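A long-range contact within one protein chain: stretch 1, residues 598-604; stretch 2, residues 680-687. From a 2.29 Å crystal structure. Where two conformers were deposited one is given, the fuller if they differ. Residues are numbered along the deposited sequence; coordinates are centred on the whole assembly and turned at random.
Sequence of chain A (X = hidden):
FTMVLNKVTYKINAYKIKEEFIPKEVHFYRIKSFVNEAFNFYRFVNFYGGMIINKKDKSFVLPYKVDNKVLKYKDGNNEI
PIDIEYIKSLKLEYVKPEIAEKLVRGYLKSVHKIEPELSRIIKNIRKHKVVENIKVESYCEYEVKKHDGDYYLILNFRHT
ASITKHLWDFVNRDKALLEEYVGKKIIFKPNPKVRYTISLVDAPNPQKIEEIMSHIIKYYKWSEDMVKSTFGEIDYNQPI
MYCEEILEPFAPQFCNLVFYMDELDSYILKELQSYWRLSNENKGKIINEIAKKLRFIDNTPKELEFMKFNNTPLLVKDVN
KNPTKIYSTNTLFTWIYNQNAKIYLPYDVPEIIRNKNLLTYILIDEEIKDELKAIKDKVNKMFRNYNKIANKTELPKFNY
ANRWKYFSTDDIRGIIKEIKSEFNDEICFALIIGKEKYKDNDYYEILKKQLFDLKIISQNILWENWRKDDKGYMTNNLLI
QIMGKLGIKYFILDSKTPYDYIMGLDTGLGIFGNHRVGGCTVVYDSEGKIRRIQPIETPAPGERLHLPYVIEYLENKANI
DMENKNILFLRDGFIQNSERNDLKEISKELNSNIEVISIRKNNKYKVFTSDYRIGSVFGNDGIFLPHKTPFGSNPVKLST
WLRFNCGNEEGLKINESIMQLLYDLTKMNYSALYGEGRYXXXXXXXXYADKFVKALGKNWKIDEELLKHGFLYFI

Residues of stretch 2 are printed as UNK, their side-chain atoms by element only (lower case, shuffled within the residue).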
ATOM      1  N   SER A 598      -1.971  12.232  -5.956  0.50 52.15           N
ATOM      2  CA  SER A 598      -2.158  10.797  -6.116  0.50 51.73           C
ATOM      3  C   SER A 598      -0.803  10.103  -5.974  0.50 56.21           C
ATOM      4  O   SER A 598       0.173  10.507  -6.606  0.50 56.49           O
ATOM      5  CB  SER A 598      -2.815  10.487  -7.459  0.50 55.85           C
ATOM      6  OG  SER A 598      -2.799   9.100  -7.751  0.50 68.07           O
ATOM      7  N   ILE A 599      -0.732   9.110  -5.085  1.00 53.97           N
ATOM      8  CA  ILE A 599       0.488   8.350  -4.832  1.00 54.52           C
ATOM      9  C   ILE A 599       0.174   6.912  -5.183  1.00 59.97           C
ATOM     10  O   ILE A 599      -0.654   6.286  -4.532  1.00 58.92           O
ATOM     11  CB  ILE A 599       1.009   8.569  -3.383  1.00 57.96           C
ATOM     12  CG1 ILE A 599       1.475  10.045  -3.212  1.00 58.62           C
ATOM     13  CG2 ILE A 599       2.141   7.559  -3.021  1.00 57.12           C
ATOM     14  CD1 ILE A 599       1.655  10.490  -1.844  1.00 66.10           C
ATOM     15  N   ARG A 600       0.768   6.423  -6.276  1.00 58.82           N
ATOM     16  CA  ARG A 600       0.526   5.069  -6.757  1.00 58.86           C
ATOM     17  C   ARG A 600       1.753   4.163  -6.647  1.00 62.81           C
ATOM     18  O   ARG A 600       2.748   4.334  -7.360  1.00 62.32           O
ATOM     19  CB  ARG A 600      -0.096   5.086  -8.160  1.00 58.74           C
ATOM     20  CG  ARG A 600      -1.447   5.806  -8.174  1.00 66.92           C
ATOM     21  CD  ARG A 600      -2.175   5.662  -9.482  1.00 80.68           C
ATOM     22  NE  ARG A 600      -2.960   4.429  -9.565  1.00 98.19           N
ATOM     23  CZ  ARG A 600      -4.225   4.313  -9.171  1.00116.34           C
ATOM     24  NH1 ARG A 600      -4.860   5.348  -8.638  1.00106.74           N
ATOM     25  NH2 ARG A 600      -4.859   3.156  -9.295  1.00106.75           N
ATOM     26  N   LYS A 601       1.674   3.209  -5.706  1.00 59.72           N
ATOM     27  CA  LYS A 601       2.714   2.211  -5.444  1.00 60.73           C
ATOM     28  C   LYS A 601       2.744   1.173  -6.583  1.00 63.96           C
ATOM     29  O   LYS A 601       3.795   0.639  -6.910  1.00 65.21           O
ATOM     30  CB  LYS A 601       2.506   1.543  -4.050  1.00 63.73           C
ATOM     31  CG  LYS A 601       1.141   0.866  -3.860  1.00 72.72           C
ATOM     32  CD  LYS A 601       0.948   0.336  -2.441  1.00 80.49           C
ATOM     33  CE  LYS A 601      -0.517   0.198  -2.075  1.00 86.41           C
ATOM     34  NZ  LYS A 601      -1.166   1.519  -1.829  1.00 87.96           N
ATOM     35  N   ASN A 602       1.587   0.928  -7.201  1.00 59.94           N
ATOM     36  CA  ASN A 602       1.419  -0.017  -8.296  1.00 59.64           C
ATOM     37  C   ASN A 602       1.333   0.802  -9.555  1.00 58.41           C
ATOM     38  O   ASN A 602       0.383   1.551  -9.733  1.00 56.97           O
ATOM     39  CB  ASN A 602       0.149  -0.883  -8.082  1.00 64.19           C
ATOM     40  CG  ASN A 602       0.128  -1.638  -6.764  1.00 94.86           C
ATOM     41  OD1 ASN A 602       1.105  -2.292  -6.364  1.00 86.01           O
ATOM     42  ND2 ASN A 602      -0.997  -1.568  -6.059  1.00 91.43           N
ATOM     43  N   ASN A 603       2.389   0.742 -10.371  1.00 53.85           N
ATOM     44  CA  ASN A 603       2.526   1.487 -11.613  1.00 52.70           C
ATOM     45  C   ASN A 603       3.441   0.732 -12.584  1.00 56.05           C
ATOM     46  O   ASN A 603       4.016  -0.290 -12.226  1.00 57.02           O
ATOM     47  CB  ASN A 603       2.987   2.936 -11.335  1.00 53.90           C
ATOM     48  CG  ASN A 603       4.388   3.044 -10.775  1.00 67.45           C
ATOM     49  OD1 ASN A 603       5.356   3.150 -11.518  1.00 60.55           O
ATOM     50  ND2 ASN A 603       4.522   3.013  -9.457  1.00 53.77           N
ATOM     51  N   LYS A 604       3.511   1.197 -13.819  1.00 53.59           N
ATOM     52  CA  LYS A 604       4.249   0.591 -14.925  1.00 55.25           C
ATOM     53  C   LYS A 604       5.707   1.046 -15.085  1.00 60.65           C
ATOM     54  O   LYS A 604       6.431   0.438 -15.877  1.00 61.78           O
ATOM     55  CB  LYS A 604       3.464   0.794 -16.236  1.00 58.09           C
ATOM     56  CG  LYS A 604       2.034   0.259 -16.148  1.00 56.06           C
ATOM     57  CD  LYS A 604       1.333   0.439 -17.464  1.00 58.79           C
ATOM     58  CE  LYS A 604       0.009  -0.293 -17.555  1.00 61.68           C
ATOM     59  NZ  LYS A 604      -1.051   0.391 -16.784  1.00 66.96           N
ATOM     60  N   UNK A 680      10.451   4.043   4.547  1.00 65.47           N
ATOM     61  CA  UNK A 680       9.337   3.419   3.823  1.00 60.10           C
ATOM     62  C   UNK A 680       9.400   3.668   2.327  1.00 61.46           C
ATOM     63  O   UNK A 680      10.067   4.597   1.895  1.00 61.19           O
ATOM     64  c   UNK A 680       6.723   4.590   6.439  1.00 57.76           C
ATOM     65  c   UNK A 680       7.987   3.893   4.390  1.00 57.84           C
ATOM     66  c   UNK A 680       7.736   3.631   5.879  1.00 59.25           C
ATOM     67  c   UNK A 680       7.363   2.186   6.137  1.00 58.29           C
ATOM     68  N   UNK A 681       8.708   2.840   1.534  1.00 56.97           N
ATOM     69  CA  UNK A 681       8.611   3.014   0.094  1.00 57.68           C
ATOM     70  C   UNK A 681       7.628   4.182  -0.183  1.00 60.61           C
ATOM     71  O   UNK A 681       7.855   5.015  -1.076  1.00 59.42           O
ATOM     72  c   UNK A 681       8.094   1.833  -2.112  1.00 63.54           C
ATOM     73  c   UNK A 681       6.421   0.520  -4.922  1.00 76.02           C
ATOM     74  n   UNK A 681       6.307   0.835  -6.205  1.00 55.92           N
ATOM     75  c   UNK A 681       8.094   1.724  -0.581  1.00 59.72           C
ATOM     76  n   UNK A 681       5.445  -0.161  -4.330  1.00 66.24           N
ATOM     77  n   UNK A 681       7.520   0.847  -4.248  1.00 66.23           N
ATOM     78  c   UNK A 681       7.752   0.556  -2.832  1.00 60.90           C
ATOM     79  N   UNK A 682       6.529   4.217   0.585  1.00 54.59           N
ATOM     80  CA  UNK A 682       5.508   5.242   0.428  1.00 54.06           C
ATOM     81  C   UNK A 682       5.389   6.107   1.684  1.00 56.42           C
ATOM     82  O   UNK A 682       5.625   5.583   2.766  1.00 55.93           O
ATOM     83  c   UNK A 682       1.929   3.879   0.655  1.00 65.22           C
ATOM     84  c   UNK A 682       4.291   4.062  -1.546  1.00 57.92           C
ATOM     85  c   UNK A 682       4.152   4.703  -0.137  1.00 57.60           C
ATOM     86  c   UNK A 682       3.409   3.809   0.854  1.00 57.78           C
ATOM     87  N   UNK A 683       5.072   7.432   1.574  1.00 53.07           N
ATOM     88  CA  UNK A 683       4.971   8.282   2.783  1.00 52.90           C
ATOM     89  C   UNK A 683       4.171   7.679   3.942  1.00 57.22           C
ATOM     90  O   UNK A 683       3.131   7.096   3.710  1.00 58.29           O
ATOM     91  c   UNK A 683       4.785   8.216   0.350  1.00 53.62           C
ATOM     92  c   UNK A 683       4.731   9.626   0.837  1.00 58.10           C
ATOM     93  c   UNK A 683       4.318   9.561   2.248  1.00 54.53           C
ATOM     94  N   UNK A 684       4.656   7.828   5.187  1.00 54.87           N
ATOM     95  CA  UNK A 684       4.004   7.288   6.393  1.00 53.62           C
ATOM     96  C   UNK A 684       2.475   7.557   6.563  1.00 56.04           C
ATOM     97  O   UNK A 684       1.772   6.598   6.878  1.00 54.73           O
ATOM     98  c   UNK A 684       4.789   7.647   7.649  1.00 54.34           C
ATOM     99  N   UNK A 685       1.908   8.770   6.286  1.00 52.86           N
ATOM    100  CA  UNK A 685       0.444   8.940   6.437  1.00 52.62           C
ATOM    101  C   UNK A 685      -0.405   7.949   5.624  1.00 57.81           C
ATOM    102  O   UNK A 685      -1.309   7.313   6.189  1.00 55.43           O
ATOM    103  c   UNK A 685       1.531  11.064   6.228  1.00 58.38           C
ATOM    104  c   UNK A 685       0.209  10.397   6.019  1.00 54.22           C
ATOM    105  c   UNK A 685       2.548  10.046   5.895  1.00 53.62           C
ATOM    106  N   UNK A 686      -0.089   7.793   4.311  1.00 55.60           N
ATOM    107  CA  UNK A 686      -0.803   6.875   3.417  1.00 55.67           C
ATOM    108  C   UNK A 686      -0.468   5.400   3.720  1.00 59.22           C
ATOM    109  O   UNK A 686      -1.377   4.566   3.738  1.00 60.25           O
ATOM    110  c   UNK A 686       0.713   7.428   1.391  1.00 60.73           C
ATOM    111  c   UNK A 686      -1.774   6.775  -0.420  1.00 61.55           C
ATOM    112  c   UNK A 686      -0.735   7.287   1.905  1.00 59.39           C
ATOM    113  c   UNK A 686      -1.600   6.355   1.011  1.00 60.52           C
ATOM    114  N   UNK A 687       0.814   5.105   4.025  1.00 52.99           N
ATOM    115  CA  UNK A 687       1.301   3.766   4.397  1.00 51.90           C
ATOM    116  C   UNK A 687       0.541   3.198   5.618  1.00 53.79           C
ATOM    117  O   UNK A 687       0.139   2.039   5.604  1.00 51.94           O
ATOM    118  n   UNK A 687       3.739   1.468   4.498  1.00 57.03           N
ATOM    119  c   UNK A 687       3.615   2.257   6.580  1.00 57.24           C
ATOM    120  c   UNK A 687       2.827   3.806   4.671  1.00 51.74           C
ATOM    121  c   UNK A 687       4.170   0.546   5.337  1.00 56.74           C
ATOM    122  n   UNK A 687       4.102   0.966   6.603  1.00 57.66           N
ATOM    123  c   UNK A 687       3.377   2.556   5.281  1.00 55.34           C
TER

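Position 680 carries four side-chain carbons, forked at the second, and lies out of reach of stretch 1. A fork one carbon removed from CB is leucine: Leu680, an apolar side chain in a buried site, but taking no part in this contact.

At position 681 three carbons lead to a nitrogen and then to a carbon bearing two more nitrogens, both of which approach Lys601 O. The group is a guanidinium, so this is Arg681. Its chi1, chi2 and chi3 are all t, and the extended chain carries the charged end to the backbone of Lys601. There NH2 donates a hydrogen bond to Lys601 O at 2.6 Å, and NH1 adds a weak one to the same oxygen at 3.2 Å. The carbonyl sits at the edge of the guanidinium, near its plane, where the N-H bonds point. Arginine suits the place because it combines reach with several donors.

Position 682 has four carbons, forked at the first, with one arm two carbons long; the shorter arm lies near Lys601 CB and Ile599 CG2. This is isoleucine, Ile682. Its CG2 is 4.0 Å from Lys601 CB and 4.4 Å from Ile599 CG2, so a branch close to the backbone meets both an aliphatic stem and a buried apolar side chain.

Position 683 has three carbons closing a ring onto the backbone nitrogen, and a ring carbon packs against Ile599 CD1. The ring identifies Pro683, whose CG is 4.2 Å from Ile599 CD1. It occupies the N-cap position, where a proline ring is compatible with a helix start, and its O accepts a backbone hydrogen bond from the N of residue 687 at 3.1 Å.

Position 684 has a single carbon, hence Ala684, small in a buried site of the helix and beyond reach of stretch 1. Position 685 again closes a three-carbon ring onto its nitrogen: Pro685, tolerated in the first turn, where the backbone nitrogen need not donate to a preceding helical carbonyl.

Position 686 shows four carbons forked at the first, and its longer arm ends near Ile599 CB and O. It is Ile686. With chi1 and chi2 both t, its CD1 comes within 4.4 Å of Ile599 CB and 4.3 Å of Ile599 O; the two-carbon arm lets a helix residue reach the strand with an apolar methyl.

At position 687 one carbon leads to a five-membered ring of three carbons and two nitrogens. This is His687; its CA-to-CB bond is directed sideways to stretch 1, and it makes no contact here. Its NE2 is hydrogen-bonded elsewhere in the structure.

The contact combines apolar packing with hydrogen bonding to a backbone carbonyl. Ile599, in the strand, meets Ile682, Pro683 and Ile686 through apolar surfaces, while Arg681 holds the carbonyl of Lys601, just past the strand segment 598-600. The hydrogen bonds supply direction, and the buried hydrocarbon groups supply close packing.

Stretch 2 (680-687) LRIPAPIH
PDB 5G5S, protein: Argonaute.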